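Local structure of receptor-type adenylate cyclase GRESAG 4.1 (Trypanosoma brucei, 1FX2) at residues A165-V170 with L177-A182. The protein converts ATP into 3',5'-cyclic AMP and diphosphate with magnesium as cofactor, through the catalytic domain described here, in a protein that may act as a membrane receptor. Residues are numbered along the deposited sequence; the frame is centred on the assembly and turned at random. Where two conformers were deposited one is given.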
ATOM      1  N   ALA A 165       7.567  10.458  10.079  1.00  8.61           N
ATOM      2  CA  ALA A 165       6.850  11.612  10.568  1.00  7.35           C
ATOM      3  C   ALA A 165       5.884  12.164   9.522  1.00  8.74           C
ATOM      4  O   ALA A 165       4.788  12.605   9.889  1.00  9.74           O
ATOM      5  CB  ALA A 165       7.835  12.707  11.047  1.00  9.93           C
ATOM      6  N   ARG A 166       6.230  12.153   8.239  1.00 10.20           N
ATOM      7  CA  ARG A 166       5.322  12.662   7.206  1.00 11.55           C
ATOM      8  C   ARG A 166       4.116  11.709   7.115  1.00  9.81           C
ATOM      9  O   ARG A 166       2.987  12.172   6.877  1.00 10.59           O
ATOM     10  CB  ARG A 166       6.080  12.688   5.853  1.00 13.19           C
ATOM     11  CG  ARG A 166       7.146  13.801   5.779  1.00 20.44           C
ATOM     12  CD  ARG A 166       6.434  15.010   5.370  1.00 24.20           C
ATOM     13  NE  ARG A 166       7.396  16.042   5.027  1.00 38.05           N
ATOM     14  CZ  ARG A 166       7.126  17.332   5.087  1.00 27.31           C
ATOM     15  NH1 ARG A 166       5.920  17.756   5.485  1.00 28.80           N
ATOM     16  NH2 ARG A 166       8.102  18.197   4.824  1.00 41.25           N
ATOM     17  N   THR A 167       4.335  10.397   7.309  1.00 10.61           N
ATOM     18  CA  THR A 167       3.238   9.434   7.285  1.00  8.69           C
ATOM     19  C   THR A 167       2.260   9.729   8.405  1.00  8.15           C
ATOM     20  O   THR A 167       1.052   9.765   8.220  1.00 10.52           O
ATOM     21  CB  THR A 167       3.779   8.010   7.472  1.00 10.54           C
ATOM     22  OG1 THR A 167       4.529   7.670   6.260  1.00 11.19           O
ATOM     23  CG2 THR A 167       2.674   6.967   7.618  1.00 10.94           C
ATOM     24  N   GLU A 168       2.765   9.925   9.624  1.00  9.29           N
ATOM     25  CA  GLU A 168       1.865  10.295  10.736  1.00  8.33           C
ATOM     26  C   GLU A 168       1.102  11.566  10.464  1.00  9.36           C
ATOM     27  O   GLU A 168      -0.084  11.664  10.822  1.00  9.41           O
ATOM     28  CB  GLU A 168       2.726  10.488  12.004  1.00  9.23           C
ATOM     29  CG  GLU A 168       1.815  10.855  13.219  1.00  8.72           C
ATOM     30  CD  GLU A 168       1.955  12.258  13.708  1.00 12.78           C
ATOM     31  OE1 GLU A 168       1.930  13.227  12.925  1.00 16.66           O
ATOM     32  OE2 GLU A 168       2.037  12.452  14.871  1.00 19.32           O
ATOM     33  N   SER A 169       1.764  12.539   9.795  1.00  9.51           N
ATOM     34  CA  SER A 169       1.101  13.831   9.627  1.00  8.87           C
ATOM     35  C   SER A 169      -0.161  13.810   8.805  1.00 10.33           C
ATOM     36  O   SER A 169      -1.003  14.724   8.944  1.00 14.13           O
ATOM     37  CB  SER A 169       2.131  14.852   9.129  1.00 11.28           C
ATOM     38  OG  SER A 169       2.360  14.675   7.744  1.00 15.60           O
ATOM     39  N   VAL A 170      -0.323  12.815   7.922  1.00 10.29           N
ATOM     40  CA  VAL A 170      -1.529  12.760   7.134  1.00 10.10           C
ATOM     41  C   VAL A 170      -2.607  11.884   7.761  1.00 10.49           C
ATOM     42  O   VAL A 170      -3.715  11.790   7.199  1.00 10.35           O
ATOM     43  CB  VAL A 170      -1.273  12.248   5.701  1.00 13.03           C
ATOM     44  CG1 VAL A 170      -0.259  13.252   5.044  1.00 14.71           C
ATOM     45  CG2 VAL A 170      -0.829  10.784   5.576  1.00 11.42           C
ATOM     46  N   LEU A 177      -1.460   4.766  10.644  1.00  7.43           N
ATOM     47  CA  LEU A 177      -0.978   4.422   9.303  1.00  6.75           C
ATOM     48  C   LEU A 177       0.397   3.810   9.379  1.00  6.72           C
ATOM     49  O   LEU A 177       1.245   4.220  10.205  1.00  7.92           O
ATOM     50  CB  LEU A 177      -0.828   5.712   8.473  1.00  6.39           C
ATOM     51  CG  LEU A 177      -2.184   6.434   8.249  1.00  9.03           C
ATOM     52  CD1 LEU A 177      -1.915   7.723   7.362  1.00 10.04           C
ATOM     53  CD2 LEU A 177      -3.272   5.563   7.603  1.00 10.50           C
ATOM     54  N   MET A 178       0.617   2.817   8.538  0.50  8.30           N
ATOM     55  CA  MET A 178       1.918   2.170   8.425  0.50  8.82           C
ATOM     56  C   MET A 178       2.321   2.234   6.955  0.50  8.71           C
ATOM     57  O   MET A 178       1.478   2.009   6.056  0.50  8.91           O
ATOM     58  CB  MET A 178       1.837   0.676   8.823  0.50 15.78           C
ATOM     59  CG  MET A 178       1.279   0.285  10.231  0.50 19.42           C
ATOM     60  SD  MET A 178       0.912  -1.541  10.275  0.50 18.71           S
ATOM     61  CE  MET A 178       1.993  -1.873   9.280  0.50  4.82           C
ATOM     62  N   THR A 179       3.590   2.467   6.683  1.00  8.41           N
ATOM     63  CA  THR A 179       4.007   2.385   5.275  1.00  7.82           C
ATOM     64  C   THR A 179       4.058   0.915   4.878  1.00  9.11           C
ATOM     65  O   THR A 179       4.118   0.009   5.724  1.00  8.89           O
ATOM     66  CB  THR A 179       5.456   2.954   5.105  1.00  7.33           C
ATOM     67  OG1 THR A 179       6.307   2.185   6.003  1.00  8.24           O
ATOM     68  CG2 THR A 179       5.483   4.446   5.537  1.00  8.53           C
ATOM     69  N   HIS A 180       4.113   0.673   3.591  1.00 10.68           N
ATOM     70  CA  HIS A 180       4.291  -0.707   3.167  1.00  9.08           C
ATOM     71  C   HIS A 180       5.583  -1.269   3.699  1.00  8.90           C
ATOM     72  O   HIS A 180       5.648  -2.449   3.969  1.00 10.11           O
ATOM     73  CB  HIS A 180       4.254  -0.759   1.621  1.00 12.06           C
ATOM     74  CG  HIS A 180       4.331  -2.156   1.077  1.00 13.01           C
ATOM     75  ND1 HIS A 180       5.473  -2.736   0.581  1.00 18.53           N
ATOM     76  CD2 HIS A 180       3.356  -3.094   1.014  1.00 14.37           C
ATOM     77  CE1 HIS A 180       5.193  -3.990   0.232  1.00 14.02           C
ATOM     78  NE2 HIS A 180       3.919  -4.217   0.483  1.00 12.91           N
ATOM     79  N   ALA A 181       6.646  -0.480   3.815  1.00  7.98           N
ATOM     80  CA  ALA A 181       7.877  -0.965   4.363  1.00  8.92           C
ATOM     81  C   ALA A 181       7.742  -1.540   5.714  1.00  9.69           C
ATOM     82  O   ALA A 181       8.211  -2.623   6.022  1.00 14.26           O
ATOM     83  CB  ALA A 181       8.973   0.137   4.324  1.00 10.82           C
ATOM     84  N   ALA A 182       6.951  -0.824   6.582  1.00  8.79           N
ATOM     85  CA  ALA A 182       6.753  -1.373   7.901  1.00  9.31           C
ATOM     86  C   ALA A 182       5.909  -2.649   7.827  1.00  9.51           C
ATOM     87  O   ALA A 182       6.168  -3.604   8.563  1.00 11.18           O
ATOM     88  CB  ALA A 182       6.022  -0.329   8.777  1.00  8.88           C
TER
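Thr167, on the last turns of helix 159-169, lies against Leu177 and Thr179 of strand 176-179, an inner strand of the mixed sheet in this class III cyclase catalytic domain. The two elements are the second half of a beta-alpha-beta crossover: strand 134-141 runs parallel beside strand 176-179, and the link between them holds the small hairpin 144-147/154-157 as well as the helix. The helix packs on one face of the sheet; no hydrogen bond links the two segments, so the buried junction rests on van der Waals contact.

Leu177 makes most of the apolar contact. Its CB meets methyl CG2 of Thr167 at 3.8 Å, the two side chains passing at a slant. Farther out, Leu177 sends CD1 to the end of the helix, where it lies 3.7 Å from CG2 of Val170, the side chains crossing at about a right angle. The same CD1 touches the backbone O of Thr167, also at 3.7 Å, in van der Waals contact. With its CG anti to the carbonyl carbon (chi1 -64°) and the chain then extended, Leu177 reaches this last turn. Met213 of strand 211-216 also packs on Thr167.

No polar atom bonds across the contact. OG1 of Thr167 is hydrogen-bonded to the carbonyl O of Met163, one turn back. Thr167 OG1 also lies 3.4 Å from methyl CG2 of Thr179, these side chains too crossing nearly at right angles.

Thr179 ends the strand and serves as N-cap of helix 180-184. Its two branches divide the work: CG2 faces Thr167, whereas OG1, placed between backbone N and carbonyl carbon (chi1 57°), is hydrogen-bonded to ND1 of His139 on the neighbouring strand and accepts the capping bond from Ala182 N, 3.1 Å long with an N-H...OG1 angle of 159°.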